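Local structure of MATE family efflux transporter (Vibrio cholerae, 6IDP) at residues M21-G24 against V25-L28; A282-A285 against M286-L290. The protein probably exports drugs and other toxic compounds across the bacterial inner membrane in exchange for protons, as a MATE-family multidrug transporter. All coordinates share one frame; numbering follows the deposited sequence.

Contact 1 of 2, residues M21-G24 against V25-L28; sequences MLFG and VLSL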
ATOM      1  N   MET A  21      -5.286 -11.544  -3.756  1.00 33.80           N
ATOM      2  CA  MET A  21      -4.745 -10.208  -3.543  1.00 34.19           C
ATOM      3  C   MET A  21      -3.390 -10.077  -4.226  1.00 38.21           C
ATOM      4  O   MET A  21      -3.010  -8.997  -4.667  1.00 46.67           O
ATOM      5  CB  MET A  21      -4.625  -9.893  -2.049  1.00 28.63           C
ATOM      6  CG  MET A  21      -5.963  -9.784  -1.329  1.00 27.07           C
ATOM      7  SD  MET A  21      -7.152  -8.725  -2.180  1.00 45.70           S
ATOM      8  CE  MET A  21      -6.311  -7.146  -2.159  1.00 34.87           C
ATOM      9  N   LEU A  22      -2.668 -11.190  -4.309  1.00 35.79           N
ATOM     10  CA  LEU A  22      -1.413 -11.233  -5.048  1.00 38.73           C
ATOM     11  C   LEU A  22      -1.655 -10.938  -6.523  1.00 38.13           C
ATOM     12  O   LEU A  22      -0.984 -10.092  -7.114  1.00 37.64           O
ATOM     13  CB  LEU A  22      -0.736 -12.596  -4.886  1.00 41.78           C
ATOM     14  CG  LEU A  22       0.577 -12.787  -5.646  1.00 48.86           C
ATOM     15  CD1 LEU A  22       1.624 -11.803  -5.152  1.00 51.40           C
ATOM     16  CD2 LEU A  22       1.075 -14.219  -5.514  1.00 51.08           C
ATOM     17  N   PHE A  23      -2.622 -11.639  -7.107  1.00 39.68           N
ATOM     18  CA  PHE A  23      -2.946 -11.472  -8.520  1.00 49.39           C
ATOM     19  C   PHE A  23      -3.515 -10.085  -8.788  1.00 50.17           C
ATOM     20  O   PHE A  23      -3.259  -9.496  -9.836  1.00 54.20           O
ATOM     21  CB  PHE A  23      -3.937 -12.544  -8.988  1.00 54.68           C
ATOM     22  CG  PHE A  23      -3.318 -13.897  -9.213  1.00 64.32           C
ATOM     23  CD1 PHE A  23      -2.008 -14.155  -8.838  1.00 69.30           C
ATOM     24  CD2 PHE A  23      -4.047 -14.910  -9.815  1.00 71.51           C
ATOM     25  CE1 PHE A  23      -1.443 -15.402  -9.048  1.00 74.96           C
ATOM     26  CE2 PHE A  23      -3.485 -16.158 -10.031  1.00 75.52           C
ATOM     27  CZ  PHE A  23      -2.182 -16.402  -9.646  1.00 77.06           C
ATOM     28  N   GLY A  24      -4.287  -9.573  -7.835  1.00 48.27           N
ATOM     29  CA  GLY A  24      -4.848  -8.240  -7.943  1.00 49.76           C
ATOM     30  C   GLY A  24      -3.767  -7.181  -8.040  1.00 50.52           C
ATOM     31  O   GLY A  24      -3.800  -6.327  -8.925  1.00 54.67           O
ATOM     32  N   VAL A  25      -2.806  -7.243  -7.125  1.00 48.26           N
ATOM     33  CA  VAL A  25      -1.688  -6.308  -7.111  1.00 55.51           C
ATOM     34  C   VAL A  25      -0.824  -6.460  -8.365  1.00 57.18           C
ATOM     35  O   VAL A  25      -0.428  -5.469  -8.977  1.00 59.51           O
ATOM     36  CB  VAL A  25      -0.819  -6.502  -5.851  1.00 58.14           C
ATOM     37  CG1 VAL A  25       0.458  -5.680  -5.939  1.00 63.25           C
ATOM     38  CG2 VAL A  25      -1.607  -6.126  -4.612  1.00 51.36           C
ATOM     39  N   LEU A  26      -0.550  -7.706  -8.746  1.00 57.75           N
ATOM     40  CA  LEU A  26       0.246  -8.001  -9.936  1.00 56.23           C
ATOM     41  C   LEU A  26      -0.406  -7.489 -11.218  1.00 59.45           C
ATOM     42  O   LEU A  26       0.270  -6.938 -12.088  1.00 67.21           O
ATOM     43  CB  LEU A  26       0.492  -9.506 -10.052  1.00 53.79           C
ATOM     44  CG  LEU A  26       1.569 -10.099  -9.145  1.00 52.39           C
ATOM     45  CD1 LEU A  26       1.565 -11.615  -9.231  1.00 57.45           C
ATOM     46  CD2 LEU A  26       2.935  -9.549  -9.514  1.00 49.52           C
ATOM     47  N   SER A  27      -1.716  -7.685 -11.337  1.00 52.66           N
ATOM     48  CA  SER A  27      -2.452  -7.192 -12.494  1.00 60.40           C
ATOM     49  C   SER A  27      -2.404  -5.669 -12.520  1.00 63.84           C
ATOM     50  O   SER A  27      -2.277  -5.055 -13.579  1.00 60.18           O
ATOM     51  CB  SER A  27      -3.902  -7.681 -12.468  1.00 57.36           C
ATOM     52  OG  SER A  27      -4.610  -7.120 -11.377  1.00 56.30           O
ATOM     53  N   LEU A  28      -2.494  -5.075 -11.333  1.00 62.32           N
ATOM     54  CA  LEU A  28      -2.427  -3.630 -11.172  1.00 62.56           C
ATOM     55  C   LEU A  28      -1.087  -3.064 -11.647  1.00 62.40           C
ATOM     56  O   LEU A  28      -1.047  -2.087 -12.394  1.00 65.72           O
ATOM     57  CB  LEU A  28      -2.674  -3.258  -9.707  1.00 57.97           C
ATOM     58  CG  LEU A  28      -2.534  -1.793  -9.300  1.00 54.74           C
ATOM     59  CD1 LEU A  28      -3.412  -0.919 -10.172  1.00 52.25           C
ATOM     60  CD2 LEU A  28      -2.890  -1.617  -7.830  1.00 51.94           C
TER
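Ser-27 turns its OG between its own backbone N and carbonyl carbon (chi1 66°), which swings the hydroxyl back along the helix to donate to Gly-24 O at 2.7 Å. Leu-26 meets Leu-22 because its CG lies beside its backbone N (chi1 -78°) and sends CD1 back one turn. The two leucines run alongside each other and point the same way, with Leu-26 CD1 3.9 Å from Leu-22 CG. That same methyl comes obliquely to the ring of Phe-23, 4.4 Å from its CD1, a looser touch. Main-chain bonds of the alpha-helical i to i+4 pattern run through this part of helix 5-39, a membrane helix of the MATE fold: Val-25 N to Met-21 O, Leu-26 N to Leu-22 O at 2.9 Å, and Ser-27 N to Phe-23 O at 2.8 Å. Gly-24 O takes two donors, Ser-27 OG and Leu-28 N (3.0 Å), both from the same face of its carbonyl plane; the hydroxyl comes in at a C=O...O angle of 117°, while the amide bond is less bent. The serine hydroxyl is thereby turned inward onto the main chain, with Met-167 O of helix 161-184 as a second, weak partner. Val-25 sets CG2 against Met-21 O at 3.2 Å. Bound monoolein molecules touch Leu-22 and Phe-23, and the Phe-23 ring packs edge-to-face with Trp-19.

Contact 2 of 2, residues A282-A285 against M286-L290; sequences AVLA and MTMSL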
ATOM      1  N   ALA A 282       4.348 -10.573  -2.294  1.00 23.59           N
ATOM      2  CA  ALA A 282       3.569 -11.573  -1.568  1.00 31.27           C
ATOM      3  C   ALA A 282       3.300 -11.107  -0.144  1.00 34.38           C
ATOM      4  O   ALA A 282       2.229 -11.365   0.413  1.00 34.70           O
ATOM      5  CB  ALA A 282       4.280 -12.913  -1.561  1.00 29.26           C
ATOM      6  N   VAL A 283       4.277 -10.425   0.449  1.00 27.33           N
ATOM      7  CA  VAL A 283       4.104  -9.875   1.783  1.00 28.39           C
ATOM      8  C   VAL A 283       3.061  -8.763   1.729  1.00 37.44           C
ATOM      9  O   VAL A 283       2.193  -8.664   2.603  1.00 32.46           O
ATOM     10  CB  VAL A 283       5.427  -9.338   2.358  1.00 29.26           C
ATOM     11  CG1 VAL A 283       5.212  -8.770   3.750  1.00 33.62           C
ATOM     12  CG2 VAL A 283       6.471 -10.442   2.396  1.00 25.19           C
ATOM     13  N   LEU A 284       3.140  -7.946   0.681  1.00 30.13           N
ATOM     14  CA  LEU A 284       2.184  -6.868   0.457  1.00 33.14           C
ATOM     15  C   LEU A 284       0.755  -7.409   0.367  1.00 32.79           C
ATOM     16  O   LEU A 284      -0.163  -6.864   0.981  1.00 28.10           O
ATOM     17  CB  LEU A 284       2.548  -6.098  -0.814  1.00 40.46           C
ATOM     18  CG  LEU A 284       2.040  -4.660  -0.961  1.00 55.43           C
ATOM     19  CD1 LEU A 284       0.652  -4.603  -1.592  1.00 60.26           C
ATOM     20  CD2 LEU A 284       2.065  -3.934   0.382  1.00 56.58           C
ATOM     21  N   ALA A 285       0.577  -8.486  -0.391  1.00 33.47           N
ATOM     22  CA  ALA A 285      -0.725  -9.135  -0.511  1.00 33.58           C
ATOM     23  C   ALA A 285      -1.232  -9.612   0.847  1.00 32.20           C
ATOM     24  O   ALA A 285      -2.427  -9.531   1.139  1.00 30.83           O
ATOM     25  CB  ALA A 285      -0.646 -10.305  -1.485  1.00 28.04           C
ATOM     26  N   MET A 286      -0.314 -10.096   1.677  1.00 26.31           N
ATOM     27  CA  MET A 286      -0.660 -10.641   2.987  1.00 32.10           C
ATOM     28  C   MET A 286      -1.136  -9.551   3.950  1.00 33.90           C
ATOM     29  O   MET A 286      -1.941  -9.814   4.839  1.00 30.62           O
ATOM     30  CB  MET A 286       0.536 -11.387   3.588  1.00 33.73           C
ATOM     31  CG  MET A 286       0.158 -12.575   4.462  1.00 39.71           C
ATOM     32  SD  MET A 286       1.553 -13.680   4.788  1.00 47.67           S
ATOM     33  CE  MET A 286       2.473 -13.496   3.262  1.00 37.05           C
ATOM     34  N   THR A 287      -0.646  -8.328   3.769  1.00 29.04           N
ATOM     35  CA  THR A 287      -1.055  -7.219   4.629  1.00 28.24           C
ATOM     36  C   THR A 287      -2.475  -6.755   4.313  1.00 27.83           C
ATOM     37  O   THR A 287      -3.016  -5.884   4.992  1.00 32.15           O
ATOM     38  CB  THR A 287      -0.101  -6.014   4.510  1.00 33.86           C
ATOM     39  OG1 THR A 287      -0.089  -5.540   3.160  1.00 36.32           O
ATOM     40  CG2 THR A 287       1.307  -6.407   4.926  1.00 34.85           C
ATOM     41  N   MET A 288      -3.069  -7.335   3.277  1.00 27.08           N
ATOM     42  CA  MET A 288      -4.454  -7.049   2.935  1.00 33.75           C
ATOM     43  C   MET A 288      -5.367  -8.241   3.226  1.00 33.30           C
ATOM     44  O   MET A 288      -6.573  -8.077   3.393  1.00 27.48           O
ATOM     45  CB  MET A 288      -4.565  -6.643   1.466  1.00 36.06           C
ATOM     46  CG  MET A 288      -3.969  -5.280   1.168  1.00 41.24           C
ATOM     47  SD  MET A 288      -4.025  -4.866  -0.582  1.00 66.10           S
ATOM     48  CE  MET A 288      -2.891  -6.082  -1.243  1.00 77.92           C
ATOM     49  N   SER A 289      -4.789  -9.435   3.290  1.00 30.75           N
ATOM     50  CA  SER A 289      -5.578 -10.645   3.513  1.00 31.72           C
ATOM     51  C   SER A 289      -5.590 -11.059   4.982  1.00 31.89           C
ATOM     52  O   SER A 289      -6.597 -11.549   5.489  1.00 29.91           O
ATOM     53  CB  SER A 289      -5.051 -11.793   2.649  1.00 32.04           C
ATOM     54  OG  SER A 289      -3.683 -12.048   2.913  1.00 38.16           O
ATOM     55  N   LEU A 290      -4.467 -10.855   5.660  1.00 29.01           N
ATOM     56  CA  LEU A 290      -4.319 -11.259   7.055  1.00 27.70           C
ATOM     57  C   LEU A 290      -5.133 -10.425   8.068  1.00 28.75           C
ATOM     58  O   LEU A 290      -5.740 -11.002   8.971  1.00 31.49           O
ATOM     59  CB  LEU A 290      -2.835 -11.239   7.442  1.00 27.05           C
ATOM     60  CG  LEU A 290      -2.448 -11.736   8.833  1.00 36.76           C
ATOM     61  CD1 LEU A 290      -2.950 -13.152   9.047  1.00 28.66           C
ATOM     62  CD2 LEU A 290      -0.939 -11.662   9.015  1.00 35.27           C
TER
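Thr-287 OG1 donates to Leu-284 O over 2.6 Å, at a C=O...O angle of 129°, a short bond although both residues are partly exposed. The hydroxyl is brought there by a chi1 of 60°, which sets OG1 between the threonine's own N and carbonyl carbon and leaves CG2 beside the N, 3.4 Å from Val-283 O. Thr-287 N bonds to Val-283 O at 3.1 Å and more weakly to Leu-284 O, so Leu-284 O accepts the hydroxyl and, weakly, the amide N-H of Thr-287. Apolar contact beside this bond is slacker: Met-288, bent at chi3, turns its CE back over the preceding turn to within 3.9 Å of Leu-284 CD1, the two side chains crossing at a slant. The turn belongs to helix 281-299, a membrane helix in the second MatE-family half of the sequence, and its bonding pattern slips here. Met-286 N still reaches back four residues to Ala-282 O, but Met-288 N takes Ala-285 O at 3.1 Å, three residues back, with the donor standing 60° out of the carbonyl plane. Ser-289 N adds only a weak bond to that oxygen, after which Leu-290 N again bonds four residues back, to Met-286 O. Ser-289 OG finds its stronger partner in Thr-18 OG1 of helix 5-39. Close packing lies on the buried faces: Ala-285 and Met-288 press on helix 5-39, and Ala-282, Val-283 and Met-286 on Phe-320, Gln-321 and Phe-316 of helix 303-330.

How the contacts relate
Contact 1, on helix 5-39, comes first along the chain, and contact 2, on helix 281-299, follows more than 250 residues later; they belong to the two MatE-family halves of the sequence. Their centres nevertheless lie about 11 Å apart, and the two helices pack directly. Met-21 CE meets Met-288 SD at 3.6 Å, Val-25 CG2 meets Met-288 CE at 3.6 Å, and Ala-285 CB sits 3.6 Å from Leu-22 N, consistent with a close approach of the two backbones at this alanine. The pair probably belongs to the interface between the two halves of the transporter, here in the straight form of a protein that undergoes a proton-dependent conformational change.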